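2S Albumin protein (Dolichos, PDB 6IX1) is a seed albumin folded as a four-bladed hemopexin-type beta-propeller, probably a storage protein that may also bind small ligands. Local coordinates at residues F8-Y17 with I84-N92; F18-Y29 with W216-P224. All coordinates share one frame; numbering follows the deposited sequence.

Contact 1 of 2, residues F8-Y17 with I84-N92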
loop_
_atom_site.group_PDB
_atom_site.type_symbol
_atom_site.label_atom_id
_atom_site.label_comp_id
_atom_site.label_asym_id
_atom_site.label_seq_id
_atom_site.Cartn_x
_atom_site.Cartn_y
_atom_site.Cartn_z
ATOM N N PHE A 8 -0.717 -1.781 3.944
ATOM C CA PHE A 8 -0.520 -3.153 3.465
ATOM C C PHE A 8 -1.390 -4.109 4.261
ATOM O O PHE A 8 -1.801 -3.822 5.402
ATOM C CB PHE A 8 0.966 -3.549 3.459
ATOM C CG PHE A 8 1.659 -3.739 4.784
ATOM C CD1 PHE A 8 1.462 -4.899 5.535
ATOM C CD2 PHE A 8 2.487 -2.743 5.237
ATOM C CE1 PHE A 8 2.136 -5.050 6.732
ATOM C CE2 PHE A 8 3.190 -2.944 6.431
ATOM C CZ PHE A 8 2.975 -4.076 7.189
ATOM N N ARG A 9 -1.687 -5.217 3.622
ATOM C CA ARG A 9 -2.538 -6.278 4.150
ATOM C C ARG A 9 -1.719 -7.211 5.032
ATOM O O ARG A 9 -0.674 -7.741 4.619
ATOM C CB ARG A 9 -3.115 -7.062 2.947
ATOM C CG ARG A 9 -3.998 -8.209 3.353
ATOM C CD ARG A 9 -4.499 -9.063 2.237
ATOM N NE ARG A 9 -3.429 -9.673 1.485
ATOM C CZ ARG A 9 -3.642 -10.375 0.354
ATOM N NH1 ARG A 9 -4.819 -10.441 -0.188
ATOM N NH2 ARG A 9 -2.570 -10.875 -0.279
ATOM N N SER A 10 -2.180 -7.421 6.274
ATOM C CA SER A 10 -1.466 -8.300 7.186
ATOM C C SER A 10 -1.713 -9.758 6.793
ATOM O O SER A 10 -2.748 -10.135 6.271
ATOM C CB SER A 10 -1.953 -8.100 8.599
ATOM O OG SER A 10 -1.249 -8.948 9.456
ATOM N N SER A 11 -0.753 -10.609 7.197
ATOM C CA SER A 11 -1.007 -12.060 7.290
ATOM C C SER A 11 -2.157 -12.434 8.250
ATOM O O SER A 11 -2.796 -13.449 8.039
ATOM C CB SER A 11 0.264 -12.767 7.689
ATOM O OG SER A 11 0.635 -12.304 8.979
ATOM N N ARG A 12 -2.473 -11.558 9.182
ATOM C CA ARG A 12 -3.594 -11.813 10.115
ATOM C C ARG A 12 -4.889 -11.464 9.459
ATOM O O ARG A 12 -4.999 -10.314 8.889
ATOM C CB ARG A 12 -3.350 -10.993 11.375
ATOM C CG ARG A 12 -2.156 -11.485 12.202
ATOM C CD ARG A 12 -2.364 -12.834 12.807
ATOM N NE ARG A 12 -1.259 -13.371 13.455
ATOM C CZ ARG A 12 -0.992 -13.247 14.760
ATOM N NH1 ARG A 12 -1.710 -12.434 15.500
ATOM N NH2 ARG A 12 0.015 -13.918 15.283
ATOM N N ALA A 13 -5.873 -12.326 9.505
ATOM C CA ALA A 13 -7.104 -12.147 8.747
ATOM C C ALA A 13 -7.747 -10.812 9.084
ATOM O O ALA A 13 -7.943 -10.437 10.248
ATOM C CB ALA A 13 -8.050 -13.292 8.960
ATOM N N TYR A 14 -8.109 -10.091 8.036
ATOM C CA TYR A 14 -8.843 -8.823 8.163
ATOM C C TYR A 14 -8.152 -7.791 9.037
ATOM O O TYR A 14 -8.813 -6.917 9.578
ATOM C CB TYR A 14 -10.337 -9.021 8.479
ATOM C CG TYR A 14 -11.025 -9.667 7.308
ATOM C CD1 TYR A 14 -11.465 -8.881 6.263
ATOM C CD2 TYR A 14 -11.202 -11.036 7.153
ATOM C CE1 TYR A 14 -11.969 -9.453 5.099
ATOM C CE2 TYR A 14 -11.686 -11.619 5.990
ATOM C CZ TYR A 14 -12.115 -10.814 4.963
ATOM O OH TYR A 14 -12.660 -11.329 3.808
ATOM N N GLU A 15 -6.826 -7.812 8.995
ATOM C CA GLU A 15 -6.025 -6.728 9.573
ATOM C C GLU A 15 -5.277 -5.971 8.451
ATOM O O GLU A 15 -4.712 -6.603 7.538
ATOM C CB GLU A 15 -5.044 -7.247 10.630
ATOM C CG GLU A 15 -5.764 -7.869 11.775
ATOM C CD GLU A 15 -4.899 -8.302 12.952
ATOM O OE1 GLU A 15 -3.847 -7.692 13.176
ATOM O OE2 GLU A 15 -5.403 -9.180 13.707
ATOM N N VAL A 16 -5.228 -4.656 8.623
ATOM C CA VAL A 16 -4.539 -3.753 7.691
ATOM C C VAL A 16 -3.691 -2.783 8.535
ATOM O O VAL A 16 -4.066 -2.384 9.649
ATOM C CB VAL A 16 -5.504 -2.997 6.748
ATOM C CG1 VAL A 16 -6.530 -2.122 7.517
ATOM C CG2 VAL A 16 -4.738 -2.119 5.763
ATOM N N TYR A 17 -2.511 -2.481 8.006
ATOM C CA TYR A 17 -1.662 -1.428 8.550
ATOM C C TYR A 17 -1.783 -0.172 7.690
ATOM O O TYR A 17 -1.649 -0.264 6.467
ATOM C CB TYR A 17 -0.201 -1.883 8.571
ATOM C CG TYR A 17 0.123 -2.998 9.535
ATOM C CD1 TYR A 17 -0.039 -4.292 9.136
ATOM C CD2 TYR A 17 0.534 -2.782 10.847
ATOM C CE1 TYR A 17 0.210 -5.367 9.965
ATOM C CE2 TYR A 17 0.816 -3.855 11.684
ATOM C CZ TYR A 17 0.611 -5.166 11.255
ATOM O OH TYR A 17 0.826 -6.271 12.038
ATOM N N ILE A 84 10.981 -6.195 5.079
ATOM C CA ILE A 84 10.842 -6.413 6.538
ATOM C C ILE A 84 10.011 -7.683 6.733
ATOM O O ILE A 84 9.128 -8.086 5.955
ATOM C CB ILE A 84 10.281 -5.172 7.252
ATOM C CG1 ILE A 84 8.792 -4.958 6.975
ATOM C CG2 ILE A 84 11.094 -3.991 6.862
ATOM C CD1 ILE A 84 8.146 -3.895 7.816
ATOM N N ASP A 85 10.211 -8.240 7.917
ATOM C CA ASP A 85 9.241 -9.173 8.566
ATOM C C ASP A 85 8.568 -8.391 9.697
ATOM O O ASP A 85 9.283 -7.888 10.552
ATOM C CB ASP A 85 9.925 -10.470 9.039
ATOM C CG ASP A 85 8.895 -11.514 9.492
ATOM O OD1 ASP A 85 7.995 -11.172 10.239
ATOM O OD2 ASP A 85 8.915 -12.664 8.864
ATOM N N TYR A 86 7.273 -8.124 9.608
ATOM C CA TYR A 86 6.535 -7.314 10.602
ATOM C C TYR A 86 6.019 -8.203 11.760
ATOM O O TYR A 86 5.424 -7.633 12.716
ATOM C CB TYR A 86 5.469 -6.432 9.953
ATOM C CG TYR A 86 4.491 -7.178 9.103
ATOM C CD1 TYR A 86 3.338 -7.678 9.682
ATOM C CD2 TYR A 86 4.676 -7.371 7.742
ATOM C CE1 TYR A 86 2.443 -8.414 8.933
ATOM C CE2 TYR A 86 3.801 -8.111 6.989
ATOM C CZ TYR A 86 2.683 -8.627 7.587
ATOM O OH TYR A 86 1.792 -9.353 6.874
ATOM N N ALA A 87 6.195 -9.526 11.721
ATOM C CA ALA A 87 6.087 -10.416 12.921
ATOM C C ALA A 87 4.883 -10.114 13.793
ATOM O O ALA A 87 5.028 -9.792 14.977
ATOM C CB ALA A 87 7.426 -10.420 13.674
ATOM N N PRO A 88 3.653 -10.254 13.311
ATOM C CA PRO A 88 2.487 -9.894 14.104
ATOM C C PRO A 88 2.383 -10.684 15.398
ATOM O O PRO A 88 2.770 -11.860 15.478
ATOM C CB PRO A 88 1.285 -10.201 13.234
ATOM C CG PRO A 88 1.814 -10.496 11.919
ATOM C CD PRO A 88 3.284 -10.717 12.022
ATOM N N GLY A 89 1.996 -9.963 16.419
ATOM C CA GLY A 89 1.753 -10.589 17.741
ATOM C C GLY A 89 3.032 -10.752 18.530
ATOM O O GLY A 89 2.975 -11.310 19.578
ATOM N N THR A 90 4.157 -10.247 18.034
ATOM C CA THR A 90 5.489 -10.377 18.659
ATOM C C THR A 90 6.216 -9.052 18.528
ATOM O O THR A 90 5.781 -8.134 17.832
ATOM C CB THR A 90 6.365 -11.489 18.027
ATOM O OG1 THR A 90 6.938 -10.987 16.805
ATOM C CG2 THR A 90 5.590 -12.758 17.748
ATOM N N THR A 91 7.403 -9.051 19.115
ATOM C CA THR A 91 8.393 -7.980 18.998
ATOM C C THR A 91 9.577 -8.436 18.115
ATOM O O THR A 91 10.756 -8.108 18.436
ATOM C CB THR A 91 8.872 -7.588 20.394
ATOM O OG1 THR A 91 9.528 -8.757 20.928
ATOM C CG2 THR A 91 7.725 -7.043 21.202
ATOM N N ASN A 92 9.349 -9.378 17.231
ATOM C CA ASN A 92 10.415 -10.020 16.443
ATOM C C ASN A 92 10.437 -9.394 15.047
ATOM O O ASN A 92 10.903 -10.115 14.134
ATOM C CB ASN A 92 10.258 -11.544 16.432
ATOM C CG ASN A 92 10.401 -12.161 17.815
ATOM O OD1 ASN A 92 11.241 -11.720 18.597
ATOM N ND2 ASN A 92 9.593 -13.155 18.130
#

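Contact 2 of 2, residues F18-Y29 with W216-P224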
loop_
_atom_site.group_PDB
_atom_site.type_symbol
_atom_site.label_atom_id
_atom_site.label_comp_id
_atom_site.label_asym_id
_atom_site.label_seq_id
_atom_site.Cartn_x
_atom_site.Cartn_y
_atom_site.Cartn_z
ATOM N N PHE A 18 -2.061 0.946 8.315
ATOM C CA PHE A 18 -2.128 2.255 7.672
ATOM C C PHE A 18 -1.043 3.148 8.230
ATOM O O PHE A 18 -0.975 3.293 9.448
ATOM C CB PHE A 18 -3.459 2.972 7.876
ATOM C CG PHE A 18 -4.674 2.338 7.261
ATOM C CD1 PHE A 18 -4.696 1.992 5.964
ATOM C CD2 PHE A 18 -5.840 2.155 7.967
ATOM C CE1 PHE A 18 -5.817 1.467 5.372
ATOM C CE2 PHE A 18 -6.984 1.695 7.376
ATOM C CZ PHE A 18 -6.971 1.332 6.060
ATOM N N PHE A 19 -0.264 3.743 7.321
ATOM C CA PHE A 19 0.802 4.696 7.704
ATOM C C PHE A 19 0.397 6.119 7.357
ATOM O O PHE A 19 -0.144 6.384 6.264
ATOM C CB PHE A 19 2.119 4.318 6.985
ATOM C CG PHE A 19 2.538 2.939 7.400
ATOM C CD1 PHE A 19 3.268 2.732 8.541
ATOM C CD2 PHE A 19 2.125 1.863 6.683
ATOM C CE1 PHE A 19 3.559 1.447 8.971
ATOM C CE2 PHE A 19 2.429 0.579 7.116
ATOM C CZ PHE A 19 3.139 0.388 8.256
ATOM N N GLU A 20 0.610 7.021 8.315
ATOM C CA GLU A 20 0.252 8.444 8.239
ATOM C C GLU A 20 1.451 9.195 8.804
ATOM O O GLU A 20 1.676 9.196 10.016
ATOM C CB GLU A 20 -1.036 8.709 8.989
ATOM C CG GLU A 20 -2.101 7.699 8.645
ATOM C CD GLU A 20 -2.829 7.124 9.859
ATOM O OE1 GLU A 20 -3.775 7.506 9.855
ATOM O OE2 GLU A 20 -2.309 6.357 10.789
ATOM N N CYS A 21 2.234 9.766 7.905
ATOM C CA CYS A 21 3.466 10.451 8.263
ATOM C C CYS A 21 4.344 9.429 8.984
ATOM O O CYS A 21 4.623 8.356 8.471
ATOM C CB CYS A 21 3.236 11.760 9.010
ATOM S SG CYS A 21 2.225 12.831 8.002
ATOM N N ASN A 22 4.814 9.819 10.147
ATOM C CA ASN A 22 5.702 8.986 10.999
ATOM C C ASN A 22 4.951 8.061 11.941
ATOM O O ASN A 22 5.642 7.449 12.814
ATOM C CB ASN A 22 6.691 9.855 11.785
ATOM C CG ASN A 22 5.992 10.807 12.746
ATOM O OD1 ASN A 22 4.801 11.066 12.617
ATOM N ND2 ASN A 22 6.741 11.424 13.637
ATOM N N LYS A 23 3.669 7.878 11.737
ATOM C CA LYS A 23 2.854 7.080 12.665
ATOM C C LYS A 23 2.038 6.056 11.926
ATOM O O LYS A 23 2.008 6.025 10.674
ATOM C CB LYS A 23 1.928 7.999 13.448
ATOM C CG LYS A 23 2.702 8.994 14.323
ATOM C CD LYS A 23 1.890 9.997 15.087
ATOM C CE LYS A 23 2.737 11.125 15.670
ATOM N NZ LYS A 23 3.140 12.075 14.600
ATOM N N TYR A 24 1.425 5.141 12.639
ATOM C CA TYR A 24 0.573 4.126 11.985
ATOM C C TYR A 24 -0.521 3.657 12.936
ATOM O O TYR A 24 -0.456 3.931 14.158
ATOM C CB TYR A 24 1.420 2.929 11.533
ATOM C CG TYR A 24 1.801 1.976 12.629
ATOM C CD1 TYR A 24 2.757 2.265 13.541
ATOM C CD2 TYR A 24 1.118 0.773 12.774
ATOM C CE1 TYR A 24 2.985 1.425 14.638
ATOM C CE2 TYR A 24 1.389 -0.102 13.815
ATOM C CZ TYR A 24 2.375 0.210 14.729
ATOM O OH TYR A 24 2.632 -0.613 15.774
ATOM N N VAL A 25 -1.519 2.977 12.387
ATOM C CA VAL A 25 -2.544 2.196 13.097
ATOM C C VAL A 25 -2.617 0.837 12.470
ATOM O O VAL A 25 -2.236 0.619 11.297
ATOM C CB VAL A 25 -3.931 2.839 13.171
ATOM C CG1 VAL A 25 -3.913 4.066 14.070
ATOM C CG2 VAL A 25 -4.494 3.082 11.822
ATOM N N ARG A 26 -3.090 -0.124 13.223
ATOM C CA ARG A 26 -3.465 -1.444 12.736
ATOM C C ARG A 26 -4.972 -1.545 12.963
ATOM O O ARG A 26 -5.444 -1.266 14.088
ATOM C CB ARG A 26 -2.721 -2.544 13.476
ATOM C CG ARG A 26 -3.125 -3.914 12.999
ATOM C CD ARG A 26 -2.137 -4.933 13.559
ATOM N NE ARG A 26 -2.003 -4.811 15.006
ATOM C CZ ARG A 26 -2.617 -5.454 15.958
ATOM N NH1 ARG A 26 -3.257 -6.527 15.727
ATOM N NH2 ARG A 26 -2.389 -5.005 17.156
ATOM N N VAL A 27 -5.754 -1.887 11.957
ATOM C CA VAL A 27 -7.213 -1.912 11.984
ATOM C C VAL A 27 -7.731 -3.302 11.631
ATOM O O VAL A 27 -7.160 -3.935 10.682
ATOM C CB VAL A 27 -7.722 -0.822 10.985
ATOM C CG1 VAL A 27 -9.240 -0.911 10.808
ATOM C CG2 VAL A 27 -7.345 0.595 11.412
ATOM N N TYR A 28 -8.775 -3.717 12.324
ATOM C CA TYR A 28 -9.537 -4.934 12.040
ATOM C C TYR A 28 -10.711 -4.470 11.201
ATOM O O TYR A 28 -11.626 -3.796 11.718
ATOM C CB TYR A 28 -9.973 -5.530 13.385
ATOM C CG TYR A 28 -10.477 -6.950 13.365
ATOM C CD1 TYR A 28 -9.854 -7.914 12.619
ATOM C CD2 TYR A 28 -11.399 -7.366 14.338
ATOM C CE1 TYR A 28 -10.154 -9.247 12.771
ATOM C CE2 TYR A 28 -11.758 -8.688 14.422
ATOM C CZ TYR A 28 -11.079 -9.645 13.716
ATOM O OH TYR A 28 -11.462 -10.982 13.853
ATOM N N TYR A 29 -10.699 -4.777 9.915
ATOM C CA TYR A 29 -11.614 -4.099 8.941
ATOM C C TYR A 29 -12.719 -5.052 8.517
ATOM O O TYR A 29 -12.600 -6.265 8.575
ATOM C CB TYR A 29 -10.866 -3.463 7.760
ATOM C CG TYR A 29 -10.185 -4.410 6.861
ATOM C CD1 TYR A 29 -8.940 -4.919 7.148
ATOM C CD2 TYR A 29 -10.792 -4.707 5.645
ATOM C CE1 TYR A 29 -8.315 -5.767 6.267
ATOM C CE2 TYR A 29 -10.198 -5.617 4.808
ATOM C CZ TYR A 29 -8.956 -6.156 5.109
ATOM O OH TYR A 29 -8.434 -7.018 4.179
ATOM N N TRP A 216 -14.736 4.513 6.802
ATOM C CA TRP A 216 -13.803 4.070 7.881
ATOM C C TRP A 216 -13.901 5.010 9.075
ATOM O O TRP A 216 -12.964 5.702 9.443
ATOM C CB TRP A 216 -12.378 4.071 7.332
ATOM C CG TRP A 216 -12.193 3.053 6.236
ATOM C CD1 TRP A 216 -12.536 3.195 4.908
ATOM C CD2 TRP A 216 -11.515 1.801 6.317
ATOM N NE1 TRP A 216 -12.186 2.082 4.202
ATOM C CE2 TRP A 216 -11.539 1.208 5.030
ATOM C CE3 TRP A 216 -10.813 1.158 7.332
ATOM C CZ2 TRP A 216 -10.942 -0.003 4.762
ATOM C CZ3 TRP A 216 -10.273 -0.064 7.085
ATOM C CH2 TRP A 216 -10.317 -0.639 5.826
ATOM N N PRO A 217 -15.108 5.152 9.676
ATOM C CA PRO A 217 -15.259 6.131 10.728
ATOM C C PRO A 217 -14.399 5.932 11.982
ATOM O O PRO A 217 -14.210 6.860 12.750
ATOM C CB PRO A 217 -16.736 6.132 11.045
ATOM C CG PRO A 217 -17.197 4.759 10.573
ATOM C CD PRO A 217 -16.357 4.466 9.335
ATOM N N CYS A 218 -13.827 4.748 12.117
ATOM C CA CYS A 218 -12.962 4.496 13.286
ATOM C C CYS A 218 -11.702 5.361 13.216
ATOM O O CYS A 218 -11.017 5.473 14.229
ATOM C CB CYS A 218 -12.615 3.008 13.504
ATOM S SG CYS A 218 -11.425 2.353 12.266
ATOM N N LEU A 219 -11.419 5.948 12.048
ATOM C CA LEU A 219 -10.251 6.807 11.857
ATOM C C LEU A 219 -10.544 8.283 12.112
ATOM O O LEU A 219 -9.612 9.052 11.976
ATOM C CB LEU A 219 -9.702 6.624 10.463
ATOM C CG LEU A 219 -9.272 5.188 10.117
ATOM C CD1 LEU A 219 -8.775 5.193 8.697
ATOM C CD2 LEU A 219 -8.245 4.602 11.103
ATOM N N ARG A 220 -11.780 8.599 12.501
ATOM C CA ARG A 220 -12.168 10.020 12.536
ATOM C C ARG A 220 -11.479 10.853 13.629
ATOM O O ARG A 220 -11.484 12.100 13.506
ATOM C CB ARG A 220 -13.677 10.160 12.653
ATOM C CG ARG A 220 -14.254 9.773 13.986
ATOM C CD ARG A 220 -15.744 9.693 13.942
ATOM N NE ARG A 220 -16.305 9.429 15.252
ATOM C CZ ARG A 220 -16.290 8.236 15.801
ATOM N NH1 ARG A 220 -15.726 7.206 15.178
ATOM N NH2 ARG A 220 -16.847 8.055 16.986
ATOM N N ASP A 221 -10.855 10.271 14.624
ATOM C CA ASP A 221 -10.148 11.031 15.673
ATOM C C ASP A 221 -8.675 11.196 15.352
ATOM O O ASP A 221 -7.961 11.933 16.081
ATOM C CB ASP A 221 -10.360 10.414 17.062
ATOM C CG ASP A 221 -11.827 10.581 17.448
ATOM O OD1 ASP A 221 -12.441 11.617 17.119
ATOM O OD2 ASP A 221 -12.300 9.669 18.106
ATOM N N ILE A 222 -8.188 10.507 14.316
ATOM C CA ILE A 222 -6.749 10.576 13.947
ATOM C C ILE A 222 -6.513 11.231 12.591
ATOM O O ILE A 222 -5.368 11.576 12.356
ATOM C CB ILE A 222 -6.048 9.224 14.192
ATOM C CG1 ILE A 222 -6.572 8.121 13.289
ATOM C CG2 ILE A 222 -6.138 8.843 15.642
ATOM C CD1 ILE A 222 -5.725 6.874 13.358
ATOM N N LEU A 223 -7.520 11.278 11.725
ATOM C CA LEU A 223 -7.368 11.924 10.386
ATOM C C LEU A 223 -8.298 13.105 10.291
ATOM O O LEU A 223 -9.359 13.125 10.860
ATOM C CB LEU A 223 -7.719 10.996 9.220
ATOM C CG LEU A 223 -6.733 9.850 9.096
ATOM C CD1 LEU A 223 -7.195 8.838 8.058
ATOM C CD2 LEU A 223 -5.344 10.386 8.864
ATOM N N PRO A 224 -7.971 14.132 9.508
ATOM C CA PRO A 224 -6.707 14.207 8.833
ATOM C C PRO A 224 -5.576 14.648 9.754
ATOM O O PRO A 224 -5.850 15.157 10.877
ATOM C CB PRO A 224 -6.892 15.342 7.832
ATOM C CG PRO A 224 -8.054 16.176 8.391
ATOM C CD PRO A 224 -8.898 15.222 9.205
HETATM O O HOH W 1 -2.848 9.978 11.867
#

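Contact 1 of 2, residues F8-Y17 with I84-N92
The phenol oxygen of Y86 is used here as an acceptor. It takes the backbone N-H of S11, with S11 N to Y86 OH at 2.9 Å and an N-H...O angle of 148°. S11 N lies in the plane of the Y86 ring, so the donor comes in at the ring edge. The CA of S10 packs beside the same oxygen.

Y86 reaches into the loop of the hairpin 8-17 with CG set between its own backbone N and carbonyl carbon (chi1 55°). The side chains of F8 and Y86 come from opposite directions and overlap. F8 CE1 sits over one face of Y86, near the rim, 3.5 Å from Y86 CE2. The two ring planes are inclined at 50°. Y17 also meets the Y86 ring obliquely, with Y17 OH 3.7 Å from Y86 CD1. The three rings form an aromatic cluster, and the flanking rings and the S11 N bond probably limit turning of Y86.

P88 adds an apolar patch nearer the surface. P88 CG lies 3.6 Å from S11 OG, and that hydroxyl is hydrogen-bonded to S71 OG. R12 bends at chi2 and lays its guanidinium over P88, with P88 CB above the centre of one face. R12 CG lies 3.8 Å from P88 CB.

Both loops are held from within. S10 OG accepts from R12 N at 2.9 Å in an ST turn, and a type II turn runs from R12 to E15. In the other loop D85 OD1 accepts from A87 N in an Asx turn, followed by a type II turn from A87 to T90.

The contact joins the first hairpin and its loop to the loop after strand 80-85 of the next sheet, an arrangement typical of adjacent blades in a hemopexin-type beta-propeller.

Contact 2 of 2, residues F18-Y29 with W216-P224
The hairpin of strands 15-20 and 23-28, closed by a type II' turn from E20 to K23, faces the C-terminal loop 216-224 of the propeller. The loop follows strand 23-28 in the opposite sense: V27 CA is 8.7 Å from C218 CA, and V25 CA is 9.1 Å from L219 CA. After W216 it enters a short 3-10 segment.

W216 carries one end. F18 meets it edge-to-face, the planes at 75°, with F18 CZ over one face of the indole, 3.7 Å from W216 CZ3. V27 CG1 lies at the indole edge. Y29 runs alongside, its CB 3.5 Å from W216 CH2, while its hydroxyl turns away to H178. Y184 and Y191 add further edge-to-face partners to the indole. With W216 cut back to an alanine, the edge of F18 and the CB of Y29 would probably lose their packing surface here, and a gap would be likely to open beside Y184 and Y191.

L219 fills the middle, its CD1 against F18 and its CD2 touching both V25 CG2 and V27 CG2. Further along, V25 and I222 meet tip to tip, with V25 CG1 only 3.4 Å from I222 CD1, closer than usual for two methyl groups.

The centres of the two contacts lie about 15 Å apart, and both draw on the first sheet, sharing strand 15-20. Their segments alternate along the chain: 8-17, 18-29, 84-92, then 216-224. Contact 1 joins this sheet to the one that follows it, which holds strand 80-85. Contact 2 brings in the tail that follows the fourth sheet. The first sheet is thus tied both to its successor and to the end of the chain, consistent with closure of the propeller ring. The two contacts also meet directly: E15 OE1 makes a salt bridge to R26 NH1 at 2.9 Å, and Y14 O probably accepts from Y29 N.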